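Transcriptional regulator AefR (Pseudomonas syringae pv. tomato, PDB 3CDL) probably binds cis-regulatory DNA as a dimeric, all-helical transcription factor of the TetR family. Local coordinates at residues S165-P170 with A177-Q182; E88-K93 with N186-A191; S31-A36 with V41-V46; Q9-I14 with K53-A58. All blocks are in the same frame, centred on the assembly; numbering follows the deposited sequence.

Contact 1. Residues S165-P170 with A177-Q182; sequences SFAFWP and ALLTPQ
With its CG turned to the side opposite the carbonyl carbon (chi1 -57°) and the chain extended beyond it (chi2 175°), Leu179 sends both methyls at the end of helix 152-167, where Phe166 and Ala167 receive them. The two branches divide the work. CD1 of Leu179 packs on Ala167 CB at 3.6 Å and also lies 4.0 Å from Phe166 CB, while CD2 sits 3.7 Å from Phe166 O, a plain van der Waals contact with a carbonyl oxygen. The backbones come closest at Ala167 and Leu179, whose CA atoms are 6.4 Å apart; alanine's short side chain leaves room for the branched leucine to pack on it. Phe166 offers only its CB and carbonyl here, because its ring leads away, toward the second subunit, and stacks on Phe154 of that subunit. Ala167 has its other neighbours on helix 82-97, in Met94 and Leu97. Thr180 stands at the N-cap of helix 181-199. No hydrogen bond joins the two segments directly, but Gln171 NE2 is bonded to both Phe166 O and Ala177 O, one in each. The direct link between the end of helix 152-167 and the loop leading into helix 181-199 is thus van der Waals packing, supplemented by this amide bridge and depending on shape and on the partial burial of one leucine side chain beside the dimer interface.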
loop_
_atom_site.group_PDB
_atom_site.type_symbol
_atom_site.label_atom_id
_atom_site.label_comp_id
_atom_site.label_asym_id
_atom_site.label_seq_id
_atom_site.Cartn_x
_atom_site.Cartn_y
_atom_site.Cartn_z
ATOM N N SER B 165 -5.929 4.229 2.327
ATOM C CA SER B 165 -6.299 2.840 2.644
ATOM C C SER B 165 -7.633 2.465 2.002
ATOM O O SER B 165 -7.946 1.281 1.851
ATOM C CB SER B 165 -6.330 2.610 4.157
ATOM O OG SER B 165 -7.316 3.418 4.790
ATOM N N PHE B 166 -8.380 3.488 1.601
ATOM C CA PHE B 166 -9.660 3.344 0.889
ATOM C C PHE B 166 -9.570 3.797 -0.566
ATOM O O PHE B 166 -10.197 3.216 -1.451
ATOM C CB PHE B 166 -10.774 4.176 1.568
ATOM C CG PHE B 166 -11.086 3.737 2.970
ATOM C CD1 PHE B 166 -11.787 2.542 3.204
ATOM C CD2 PHE B 166 -10.656 4.500 4.067
ATOM C CE1 PHE B 166 -12.072 2.129 4.499
ATOM C CE2 PHE B 166 -10.928 4.095 5.362
ATOM C CZ PHE B 166 -11.633 2.914 5.582
ATOM N N ALA B 167 -8.819 4.869 -0.803
ATOM C CA ALA B 167 -8.855 5.525 -2.089
ATOM C C ALA B 167 -7.551 5.379 -2.883
ATOM O O ALA B 167 -7.399 5.966 -3.969
ATOM C CB ALA B 167 -9.237 6.980 -1.912
ATOM N N PHE B 168 -6.599 4.607 -2.376
ATOM C CA PHE B 168 -5.375 4.438 -3.146
ATOM C C PHE B 168 -4.970 2.978 -3.298
ATOM O O PHE B 168 -5.152 2.411 -4.383
ATOM C CB PHE B 168 -4.269 5.318 -2.604
ATOM C CG PHE B 168 -3.002 5.236 -3.385
ATOM C CD1 PHE B 168 -2.868 5.924 -4.606
ATOM C CD2 PHE B 168 -1.924 4.484 -2.902
ATOM C CE1 PHE B 168 -1.687 5.851 -5.341
ATOM C CE2 PHE B 168 -0.753 4.396 -3.619
ATOM C CZ PHE B 168 -0.625 5.095 -4.847
ATOM N N TRP B 169 -4.451 2.365 -2.232
ATOM C CA TRP B 169 -4.090 0.949 -2.268
ATOM C C TRP B 169 -5.114 -0.039 -2.865
ATOM O O TRP B 169 -4.743 -0.819 -3.721
ATOM C CB TRP B 169 -3.601 0.486 -0.903
ATOM C CG TRP B 169 -2.369 1.255 -0.484
ATOM C CD1 TRP B 169 -2.248 2.101 0.587
ATOM C CD2 TRP B 169 -1.098 1.248 -1.136
ATOM N NE1 TRP B 169 -0.959 2.622 0.651
ATOM C CE2 TRP B 169 -0.238 2.118 -0.400
ATOM C CE3 TRP B 169 -0.600 0.613 -2.281
ATOM C CZ2 TRP B 169 1.102 2.345 -0.767
ATOM C CZ3 TRP B 169 0.741 0.846 -2.653
ATOM C CH2 TRP B 169 1.571 1.695 -1.891
ATOM N N PRO B 170 -6.391 -0.046 -2.411
ATOM C CA PRO B 170 -7.315 -0.941 -3.118
ATOM C C PRO B 170 -7.311 -0.784 -4.631
ATOM O O PRO B 170 -7.400 -1.775 -5.355
ATOM C CB PRO B 170 -8.680 -0.565 -2.525
ATOM C CG PRO B 170 -8.350 -0.226 -1.108
ATOM C CD PRO B 170 -7.065 0.607 -1.266
ATOM N N ALA B 177 -12.735 -0.169 -7.604
ATOM C CA ALA B 177 -13.429 0.973 -8.189
ATOM C C ALA B 177 -12.984 2.273 -7.497
ATOM O O ALA B 177 -12.430 2.246 -6.385
ATOM C CB ALA B 177 -14.930 0.778 -8.066
ATOM N N LEU B 178 -13.193 3.405 -8.158
ATOM C CA LEU B 178 -13.053 4.694 -7.497
ATOM C C LEU B 178 -14.072 4.751 -6.345
ATOM O O LEU B 178 -15.072 4.026 -6.363
ATOM C CB LEU B 178 -13.274 5.830 -8.501
ATOM C CG LEU B 178 -12.062 6.318 -9.330
ATOM C CD1 LEU B 178 -10.813 5.439 -9.146
ATOM C CD2 LEU B 178 -12.374 6.529 -10.822
ATOM N N LEU B 179 -13.820 5.567 -5.325
ATOM C CA LEU B 179 -14.871 5.814 -4.335
ATOM C C LEU B 179 -15.942 6.719 -4.920
ATOM O O LEU B 179 -15.622 7.695 -5.603
ATOM C CB LEU B 179 -14.314 6.433 -3.059
ATOM C CG LEU B 179 -13.215 5.636 -2.342
ATOM C CD1 LEU B 179 -12.669 6.417 -1.157
ATOM C CD2 LEU B 179 -13.757 4.270 -1.914
ATOM N N THR B 180 -17.207 6.377 -4.661
ATOM C CA THR B 180 -18.318 7.293 -4.886
ATOM C C THR B 180 -18.094 8.520 -3.994
ATOM O O THR B 180 -17.288 8.461 -3.060
ATOM C CB THR B 180 -19.688 6.640 -4.566
ATOM O OG1 THR B 180 -19.790 6.430 -3.155
ATOM C CG2 THR B 180 -19.868 5.308 -5.308
ATOM N N PRO B 181 -18.757 9.649 -4.305
ATOM C CA PRO B 181 -18.658 10.861 -3.467
ATOM C C PRO B 181 -19.088 10.659 -2.000
ATOM O O PRO B 181 -18.418 11.174 -1.081
ATOM C CB PRO B 181 -19.586 11.855 -4.176
ATOM C CG PRO B 181 -19.666 11.352 -5.595
ATOM C CD PRO B 181 -19.609 9.865 -5.491
ATOM N N GLN B 182 -20.190 9.924 -1.795
ATOM C CA GLN B 182 -20.666 9.520 -0.463
ATOM C C GLN B 182 -19.541 8.845 0.291
ATOM O O GLN B 182 -19.116 9.308 1.348
ATOM C CB GLN B 182 -21.838 8.551 -0.576
ATOM C CG GLN B 182 -23.113 9.192 -1.056
ATOM C CD GLN B 182 -23.322 9.102 -2.564
ATOM O OE1 GLN B 182 -24.467 9.153 -3.020
ATOM N NE2 GLN B 182 -22.229 8.967 -3.344
#

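Contact 2. Residues E88-K93 with N186-A191; sequences ELLWGK and NVVESA
Asn186 O is gripped twice by one residue: Ser190 donates to it through its backbone N at 3.2 Å, the ordinary helical bond, and through its hydroxyl OG at 3.0 Å. The two donors approach from opposite faces of the carbonyl plane, the hydroxyl tilted 24° from it. A serine folded back on its own helix in this way satisfies its hydroxyl locally, on the flank turned to the second subunit, where Phe154 of that subunit packs on Ser190. Across the contact, Val188 does the touching. Its CG1 lies opposite the backbone N (chi1 174°) and meets Leu90 CB at 3.5 Å; the two side chains run alongside one another, pointing opposite ways. The other methyl, CG2, stands over the face of the Trp91 indole, 4.3 Å from the centroid of the six-membered ring and only 10° off its normal, a CH-pi contact. Beta-branching suits Val188 to this double task, since one short side chain presents a methyl to each neighbour. Indole is equally apt at Trp91, being broad enough to roof the methyl, and Trp91 also packs on Gln184 and Ser185. Leu90 continues inward to Phe134 and Leu192. Side-chain packing of this kind, here between helices 82-97 and 181-199, is found in the all-helical C-terminal domain of TetR-family regulators.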
loop_
_atom_site.group_PDB
_atom_site.type_symbol
_atom_site.label_atom_id
_atom_site.label_comp_id
_atom_site.label_asym_id
_atom_site.label_seq_id
_atom_site.Cartn_x
_atom_site.Cartn_y
_atom_site.Cartn_z
ATOM N N GLU B 88 -10.681 20.923 3.909
ATOM C CA GLU B 88 -10.197 21.389 2.618
ATOM C C GLU B 88 -8.913 20.714 2.114
ATOM O O GLU B 88 -8.768 20.466 0.916
ATOM C CB GLU B 88 -9.925 22.879 2.727
ATOM C CG GLU B 88 -10.592 23.722 1.708
ATOM C CD GLU B 88 -10.433 25.201 2.025
ATOM O OE1 GLU B 88 -11.459 25.901 2.201
ATOM O OE2 GLU B 88 -9.273 25.664 2.122
ATOM N N LEU B 89 -7.971 20.441 3.016
ATOM C CA LEU B 89 -6.735 19.763 2.641
ATOM C C LEU B 89 -7.077 18.345 2.213
ATOM O O LEU B 89 -6.635 17.854 1.174
ATOM C CB LEU B 89 -5.749 19.698 3.825
ATOM C CG LEU B 89 -4.732 20.824 4.063
ATOM C CD1 LEU B 89 -5.324 21.944 4.907
ATOM C CD2 LEU B 89 -3.449 20.294 4.725
ATOM N N LEU B 90 -7.864 17.686 3.051
ATOM C CA LEU B 90 -8.215 16.297 2.841
ATOM C C LEU B 90 -8.977 16.131 1.528
ATOM O O LEU B 90 -8.779 15.145 0.811
ATOM C CB LEU B 90 -9.026 15.802 4.034
ATOM C CG LEU B 90 -8.310 15.141 5.215
ATOM C CD1 LEU B 90 -6.787 15.083 5.099
ATOM C CD2 LEU B 90 -8.791 15.704 6.570
ATOM N N TRP B 91 -9.830 17.093 1.201
ATOM C CA TRP B 91 -10.515 17.043 -0.073
ATOM C C TRP B 91 -9.590 17.189 -1.267
ATOM O O TRP B 91 -9.717 16.433 -2.232
ATOM C CB TRP B 91 -11.695 18.013 -0.146
ATOM C CG TRP B 91 -12.977 17.386 0.330
ATOM C CD1 TRP B 91 -13.685 17.738 1.429
ATOM C CD2 TRP B 91 -13.673 16.265 -0.253
ATOM N NE1 TRP B 91 -14.800 16.946 1.557
ATOM C CE2 TRP B 91 -14.814 16.028 0.544
ATOM C CE3 TRP B 91 -13.449 15.449 -1.370
ATOM C CZ2 TRP B 91 -15.734 15.011 0.261
ATOM C CZ3 TRP B 91 -14.367 14.434 -1.653
ATOM C CH2 TRP B 91 -15.493 14.225 -0.833
ATOM N N GLY B 92 -8.671 18.150 -1.213
ATOM C CA GLY B 92 -7.602 18.250 -2.221
ATOM C C GLY B 92 -6.914 16.913 -2.509
ATOM O O GLY B 92 -6.894 16.446 -3.653
ATOM N N LYS B 93 -6.365 16.282 -1.474
ATOM C CA LYS B 93 -5.751 14.970 -1.639
ATOM C C LYS B 93 -6.725 13.886 -2.125
ATOM O O LYS B 93 -6.316 12.997 -2.855
ATOM C CB LYS B 93 -5.068 14.523 -0.348
ATOM C CG LYS B 93 -4.164 13.276 -0.469
ATOM C CD LYS B 93 -3.112 13.413 -1.586
ATOM C CE LYS B 93 -1.841 12.601 -1.352
ATOM N NZ LYS B 93 -2.030 11.168 -0.857
ATOM N N ASN B 186 -17.317 10.370 3.516
ATOM C CA ASN B 186 -17.277 9.394 4.586
ATOM C C ASN B 186 -15.854 9.193 5.093
ATOM O O ASN B 186 -15.585 9.308 6.300
ATOM C CB ASN B 186 -17.756 8.073 4.043
ATOM C CG ASN B 186 -18.716 7.419 4.943
ATOM O OD1 ASN B 186 -18.325 6.835 5.971
ATOM N ND2 ASN B 186 -20.012 7.511 4.588
ATOM N N VAL B 187 -14.940 8.875 4.172
ATOM C CA VAL B 187 -13.593 8.556 4.591
ATOM C C VAL B 187 -12.890 9.833 5.036
ATOM O O VAL B 187 -12.233 9.851 6.085
ATOM C CB VAL B 187 -12.780 7.623 3.590
ATOM C CG1 VAL B 187 -13.657 6.536 2.988
ATOM C CG2 VAL B 187 -12.088 8.394 2.533
ATOM N N VAL B 188 -13.098 10.920 4.304
ATOM C CA VAL B 188 -12.489 12.190 4.698
ATOM C C VAL B 188 -12.911 12.576 6.120
ATOM O O VAL B 188 -12.074 12.842 6.990
ATOM C CB VAL B 188 -12.879 13.339 3.754
ATOM C CG1 VAL B 188 -12.344 14.646 4.283
ATOM C CG2 VAL B 188 -12.347 13.092 2.367
ATOM N N GLU B 189 -14.224 12.584 6.326
ATOM C CA GLU B 189 -14.858 12.977 7.572
ATOM C C GLU B 189 -14.311 12.216 8.777
ATOM O O GLU B 189 -13.872 12.861 9.733
ATOM C CB GLU B 189 -16.362 12.774 7.454
ATOM C CG GLU B 189 -17.176 13.840 8.123
ATOM C CD GLU B 189 -17.586 14.949 7.172
ATOM O OE1 GLU B 189 -18.485 14.721 6.325
ATOM O OE2 GLU B 189 -17.029 16.060 7.295
ATOM N N SER B 190 -14.320 10.875 8.743
ATOM C CA SER B 190 -13.735 10.126 9.859
ATOM C C SER B 190 -12.251 10.311 10.006
ATOM O O SER B 190 -11.760 10.319 11.125
ATOM C CB SER B 190 -14.077 8.623 9.904
ATOM O OG SER B 190 -14.123 8.092 8.610
ATOM N N ALA B 191 -11.540 10.475 8.895
ATOM C CA ALA B 191 -10.099 10.751 8.958
ATOM C C ALA B 191 -9.895 11.990 9.776
ATOM O O ALA B 191 -9.196 11.933 10.791
ATOM C CB ALA B 191 -9.499 10.899 7.579
#

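Contact 3. Residues S31-A36 with V41-V46; sequences SMDRIA and VSKRTV
Helix 32-39 and the turn leading into helix 43-49 come closest at Ala36 and Val41, whose CA atoms are 5.0 Å apart, and Val41 N donates to Ala36 O at 2.9 Å in an almost straight bond (177°) lying in the carbonyl plane. This is the turn of the helix-turn-helix predicted for residues 31-50, the DNA-binding unit of TetR-family proteins. Ala36, in the first helix, is the main point of contact: the small CB fits against Val46 CG2 at 3.6 Å and has Val41 CG1 3.9 Å away, so the two helices can approach closely. Val46 uses both branches, because with CG1 opposite the backbone N (chi1 164°) that methyl is directed to Met32, present as selenomethionine, whose bent chain brings CE within 3.5 Å, while CG2 is left for Ala36. Ile35 continues this apolar layer to Phe22. On the outer side, the extended Lys43 chain runs obliquely over Asp33, joining by its methylenes rather than its charge; the ammonium and carboxylate are near enough for a probable mild attraction, but not for a salt bridge. A serine, well suited to capping, stands at the N-cap of each helix: Ser42 OG accepts from Thr45 N at 3.1 Å, and Ser31 OG accepts weakly from Arg34 N. Ser31 OG also donates to Asp33 OD1, meeting that oxygen on its anti side, 27° out of the carboxylate plane.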
loop_
_atom_site.group_PDB
_atom_site.type_symbol
_atom_site.label_atom_id
_atom_site.label_comp_id
_atom_site.label_asym_id
_atom_site.label_seq_id
_atom_site.Cartn_x
_atom_site.Cartn_y
_atom_site.Cartn_z
ATOM N N SER B 31 10.351 -1.422 -24.819
ATOM C CA SER B 31 11.382 -0.615 -25.455
ATOM C C SER B 31 10.873 0.747 -25.943
ATOM O O SER B 31 9.673 0.941 -26.190
ATOM C CB SER B 31 11.969 -1.384 -26.627
ATOM O OG SER B 31 10.956 -1.648 -27.575
HETATM N N MSE B 32 11.820 1.674 -26.088
HETATM C CA MSE B 32 11.557 3.041 -26.529
HETATM C C MSE B 32 10.870 3.090 -27.885
HETATM O O MSE B 32 10.022 3.953 -28.119
HETATM C CB MSE B 32 12.852 3.852 -26.576
HETATM C CG MSE B 32 13.544 4.012 -25.239
HETATM SE SE MSE B 32 12.445 4.949 -23.928
HETATM C CE MSE B 32 12.909 6.791 -24.397
ATOM N N ASP B 33 11.233 2.168 -28.774
ATOM C CA ASP B 33 10.553 2.067 -30.059
ATOM C C ASP B 33 9.145 1.490 -29.954
ATOM O O ASP B 33 8.280 1.852 -30.750
ATOM C CB ASP B 33 11.375 1.348 -31.156
ATOM C CG ASP B 33 12.613 0.635 -30.628
ATOM O OD1 ASP B 33 12.592 0.138 -29.476
ATOM O OD2 ASP B 33 13.609 0.567 -31.392
ATOM N N ARG B 34 8.906 0.601 -28.989
ATOM C CA ARG B 34 7.552 0.095 -28.789
ATOM C C ARG B 34 6.678 1.237 -28.306
ATOM O O ARG B 34 5.572 1.440 -28.818
ATOM C CB ARG B 34 7.522 -1.093 -27.831
ATOM C CG ARG B 34 6.383 -2.064 -28.104
ATOM C CD ARG B 34 6.876 -3.499 -28.172
ATOM N NE ARG B 34 7.653 -3.879 -26.982
ATOM C CZ ARG B 34 8.329 -5.028 -26.836
ATOM N NH1 ARG B 34 8.998 -5.262 -25.713
ATOM N NH2 ARG B 34 8.344 -5.948 -27.806
ATOM N N ILE B 35 7.207 2.002 -27.351
ATOM C CA ILE B 35 6.601 3.261 -26.891
ATOM C C ILE B 35 6.274 4.196 -28.070
ATOM O O ILE B 35 5.144 4.694 -28.175
ATOM C CB ILE B 35 7.515 3.977 -25.847
ATOM C CG1 ILE B 35 7.564 3.179 -24.548
ATOM C CG2 ILE B 35 7.070 5.420 -25.586
ATOM C CD1 ILE B 35 8.651 3.625 -23.586
ATOM N N ALA B 36 7.261 4.411 -28.942
ATOM C CA ALA B 36 7.143 5.306 -30.110
ATOM C C ALA B 36 6.077 4.844 -31.113
ATOM O O ALA B 36 5.331 5.662 -31.660
ATOM C CB ALA B 36 8.489 5.463 -30.796
ATOM N N VAL B 41 4.680 8.158 -32.886
ATOM C CA VAL B 41 5.744 9.159 -32.980
ATOM C C VAL B 41 7.047 8.501 -33.506
ATOM O O VAL B 41 7.139 7.254 -33.591
ATOM C CB VAL B 41 5.929 9.844 -31.588
ATOM C CG1 VAL B 41 6.863 9.037 -30.704
ATOM C CG2 VAL B 41 6.399 11.269 -31.730
ATOM N N SER B 42 8.033 9.329 -33.886
ATOM C CA SER B 42 9.295 8.783 -34.418
ATOM C C SER B 42 10.237 8.458 -33.249
ATOM O O SER B 42 10.335 9.265 -32.297
ATOM C CB SER B 42 9.967 9.770 -35.417
ATOM O OG SER B 42 10.501 10.973 -34.752
ATOM N N LYS B 43 10.917 7.286 -33.319
ATOM C CA LYS B 43 11.904 6.911 -32.294
ATOM C C LYS B 43 12.651 8.163 -31.860
ATOM O O LYS B 43 12.921 8.368 -30.671
ATOM C CB LYS B 43 12.911 5.879 -32.814
ATOM C CG LYS B 43 12.416 4.444 -32.872
ATOM C CD LYS B 43 13.210 3.657 -33.910
ATOM C CE LYS B 43 12.529 2.343 -34.276
ATOM N NZ LYS B 43 12.932 1.861 -35.632
ATOM N N ARG B 44 12.929 9.004 -32.851
ATOM C CA ARG B 44 13.668 10.246 -32.703
ATOM C C ARG B 44 13.005 11.229 -31.722
ATOM O O ARG B 44 13.631 11.629 -30.738
ATOM C CB ARG B 44 13.880 10.869 -34.097
ATOM C CG ARG B 44 14.876 12.071 -34.146
ATOM C CD ARG B 44 14.547 12.751 -35.536
ATOM N NE ARG B 44 15.258 14.025 -35.706
ATOM C CZ ARG B 44 16.552 14.085 -36.229
ATOM N NH1 ARG B 44 17.306 12.945 -36.551
ATOM N NH2 ARG B 44 17.080 15.310 -36.370
ATOM N N THR B 45 11.750 11.605 -31.962
ATOM C CA THR B 45 11.117 12.606 -31.092
ATOM C C THR B 45 10.932 12.079 -29.654
ATOM O O THR B 45 10.856 12.850 -28.698
ATOM C CB THR B 45 9.798 13.193 -31.684
ATOM O OG1 THR B 45 8.828 12.151 -31.841
ATOM C CG2 THR B 45 10.047 13.873 -33.039
ATOM N N VAL B 46 10.895 10.756 -29.514
ATOM C CA VAL B 46 10.875 10.101 -28.210
ATOM C C VAL B 46 12.181 10.325 -27.443
ATOM O O VAL B 46 12.143 10.660 -26.261
ATOM C CB VAL B 46 10.570 8.574 -28.333
ATOM C CG1 VAL B 46 10.938 7.826 -27.055
ATOM C CG2 VAL B 46 9.105 8.351 -28.655
#

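Contact 4. Residues Q9-I14 with K53-A58; sequences QKRESI and KEELFA
Arg11 NH2 and Glu55 OE1 form a long salt bridge, 4.0 Å between the two atoms, that spans the surface between helix 9-24 and helix 53-64 in the N-terminal, probably DNA-binding, domain of this TetR-family protein. The side chains cross at about a right angle, and the guanidinium and carboxylate planes stand 75° apart, so the groups do not pair flat in a two-pronged fashion; the attraction is electrostatic and probably modest. Both chains have to bend to meet. Arg11 bends at chi2 (-145°) before extending toward the gap, and Glu55, bent at its own chi2, turns its carboxylate back toward helix 9-24. Long, flexible residues suit a place where the helices themselves are well apart.

In the next shell, Arg11 NH2 also donates to His49 O, a bond that anchors the guanidinium at the end of helix 43-49, and NH1 has a long, weak ion pair with Glu59. Phe50 packs on the side chains of both Arg11 and Glu55. Beneath the charged layer, Ile14 and Leu56 face the interior and both touch Ile35 of helix 32-39, so helices 9-24 and 53-64 share a core with the helix-turn-helix. Farther out, Glu12 is tied to Arg63 by a salt bridge, a second charged link between these helices. At the start of helix 53-64, the aliphatic chain of Lys53 lies beside Met32, present as selenomethionine, and its NZ donates to Phe27 O and Thr30 O.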
loop_
_atom_site.group_PDB
_atom_site.type_symbol
_atom_site.label_atom_id
_atom_site.label_comp_id
_atom_site.label_asym_id
_atom_site.label_seq_id
_atom_site.Cartn_x
_atom_site.Cartn_y
_atom_site.Cartn_z
ATOM N N GLN B 9 1.626 18.815 -24.854
ATOM C CA GLN B 9 0.765 17.677 -25.209
ATOM C C GLN B 9 1.486 16.510 -25.924
ATOM O O GLN B 9 0.998 15.374 -25.914
ATOM C CB GLN B 9 -0.493 18.130 -25.964
ATOM C CG GLN B 9 -1.707 17.216 -25.730
ATOM C CD GLN B 9 -3.048 17.956 -25.723
ATOM O OE1 GLN B 9 -3.093 19.174 -25.987
ATOM N NE2 GLN B 9 -4.147 17.207 -25.424
ATOM N N LYS B 10 2.645 16.784 -26.522
ATOM C CA LYS B 10 3.437 15.716 -27.122
ATOM C C LYS B 10 4.277 14.951 -26.098
ATOM O O LYS B 10 4.541 13.760 -26.285
ATOM C CB LYS B 10 4.315 16.232 -28.256
ATOM C CG LYS B 10 4.714 15.143 -29.257
ATOM C CD LYS B 10 3.496 14.519 -29.968
ATOM C CE LYS B 10 2.862 15.465 -31.001
ATOM N NZ LYS B 10 3.799 15.850 -32.089
ATOM N N ARG B 11 4.700 15.634 -25.031
ATOM C CA ARG B 11 5.331 14.958 -23.901
ATOM C C ARG B 11 4.323 14.008 -23.278
ATOM O O ARG B 11 4.634 12.834 -23.036
ATOM C CB ARG B 11 5.855 15.950 -22.849
ATOM C CG ARG B 11 7.382 16.062 -22.790
ATOM C CD ARG B 11 7.927 16.293 -21.368
ATOM N NE ARG B 11 9.353 15.938 -21.277
ATOM C CZ ARG B 11 10.055 15.840 -20.147
ATOM N NH1 ARG B 11 9.480 16.069 -18.969
ATOM N NH2 ARG B 11 11.342 15.505 -20.190
ATOM N N GLU B 12 3.112 14.521 -23.049
ATOM C CA GLU B 12 2.031 13.750 -22.439
ATOM C C GLU B 12 1.698 12.540 -23.284
ATOM O O GLU B 12 1.501 11.448 -22.754
ATOM C CB GLU B 12 0.773 14.603 -22.220
ATOM C CG GLU B 12 0.939 15.800 -21.272
ATOM C CD GLU B 12 1.206 15.414 -19.813
ATOM O OE1 GLU B 12 1.349 16.345 -18.985
ATOM O OE2 GLU B 12 1.268 14.203 -19.488
ATOM N N SER B 13 1.654 12.743 -24.597
ATOM C CA SER B 13 1.462 11.668 -25.563
ATOM C C SER B 13 2.422 10.503 -25.284
ATOM O O SER B 13 1.995 9.359 -25.123
ATOM C CB SER B 13 1.661 12.218 -26.982
ATOM O OG SER B 13 1.181 11.336 -27.980
ATOM N N ILE B 14 3.714 10.808 -25.204
ATOM C CA ILE B 14 4.753 9.792 -24.980
ATOM C C ILE B 14 4.670 9.158 -23.575
ATOM O O ILE B 14 4.795 7.932 -23.427
ATOM C CB ILE B 14 6.168 10.381 -25.214
ATOM C CG1 ILE B 14 6.282 10.970 -26.626
ATOM C CG2 ILE B 14 7.238 9.330 -24.954
ATOM C CD1 ILE B 14 7.395 11.993 -26.788
ATOM N N LYS B 53 14.808 5.204 -20.690
ATOM C CA LYS B 53 13.773 4.746 -19.743
ATOM C C LYS B 53 13.965 5.230 -18.282
ATOM O O LYS B 53 12.980 5.585 -17.623
ATOM C CB LYS B 53 13.638 3.222 -19.794
ATOM C CG LYS B 53 13.255 2.682 -21.171
ATOM C CD LYS B 53 13.472 1.171 -21.269
ATOM C CE LYS B 53 12.619 0.432 -20.267
ATOM N NZ LYS B 53 12.672 -1.028 -20.490
ATOM N N GLU B 54 15.214 5.253 -17.794
ATOM C CA GLU B 54 15.569 5.944 -16.537
ATOM C C GLU B 54 14.991 7.365 -16.480
ATOM O O GLU B 54 14.264 7.706 -15.548
ATOM C CB GLU B 54 17.094 6.031 -16.343
ATOM C CG GLU B 54 17.756 4.822 -15.663
ATOM C CD GLU B 54 19.000 5.191 -14.829
ATOM O OE1 GLU B 54 18.977 6.264 -14.171
ATOM O OE2 GLU B 54 19.989 4.403 -14.813
ATOM N N GLU B 55 15.318 8.186 -17.481
ATOM C CA GLU B 55 14.884 9.585 -17.521
ATOM C C GLU B 55 13.362 9.681 -17.642
ATOM O O GLU B 55 12.757 10.671 -17.228
ATOM C CB GLU B 55 15.576 10.336 -18.663
ATOM C CG GLU B 55 16.091 11.739 -18.297
ATOM C CD GLU B 55 15.259 12.905 -18.887
ATOM O OE1 GLU B 55 14.022 12.777 -19.024
ATOM O OE2 GLU B 55 15.849 13.965 -19.214
ATOM N N LEU B 56 12.748 8.643 -18.196
ATOM C CA LEU B 56 11.301 8.594 -18.354
ATOM C C LEU B 56 10.642 8.130 -17.058
ATOM O O LEU B 56 9.633 8.706 -16.606
ATOM C CB LEU B 56 10.944 7.674 -19.531
ATOM C CG LEU B 56 9.505 7.195 -19.762
ATOM C CD1 LEU B 56 8.515 8.356 -20.051
ATOM C CD2 LEU B 56 9.522 6.192 -20.891
ATOM N N PHE B 57 11.220 7.081 -16.467
ATOM C CA PHE B 57 10.826 6.633 -15.140
ATOM C C PHE B 57 10.981 7.746 -14.104
ATOM O O PHE B 57 10.140 7.881 -13.214
ATOM C CB PHE B 57 11.631 5.406 -14.708
ATOM C CG PHE B 57 11.207 4.854 -13.378
ATOM C CD1 PHE B 57 10.073 4.054 -13.274
ATOM C CD2 PHE B 57 11.930 5.143 -12.235
ATOM C CE1 PHE B 57 9.672 3.563 -12.083
ATOM C CE2 PHE B 57 11.535 4.657 -11.018
ATOM C CZ PHE B 57 10.393 3.867 -10.935
ATOM N N ALA B 58 12.051 8.534 -14.228
ATOM C CA ALA B 58 12.308 9.665 -13.332
ATOM C C ALA B 58 11.150 10.648 -13.357
ATOM O O ALA B 58 10.754 11.156 -12.319
ATOM C CB ALA B 58 13.598 10.372 -13.701
#

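From the N terminus, helix 9-24 enters first, and contact 4 closes a long loop when helix 53-64 returns to it. Contact 3 falls within that loop, joining helices 32-39 and 43-49, and the two touch through a shared interior, their centres about 10 Å apart. Together they tie the four N-terminal helices to one another. The chain then runs from helix 53-64 to helix 82-97, where the larger loop of contact 2 opens; it closes on helix 181-199 and encloses the short loop of contact 1. These two also touch, and both lie beside the second subunit. Contacts 2 and 3 lie on opposite sides of the chain's centre, with centres about 40 Å apart.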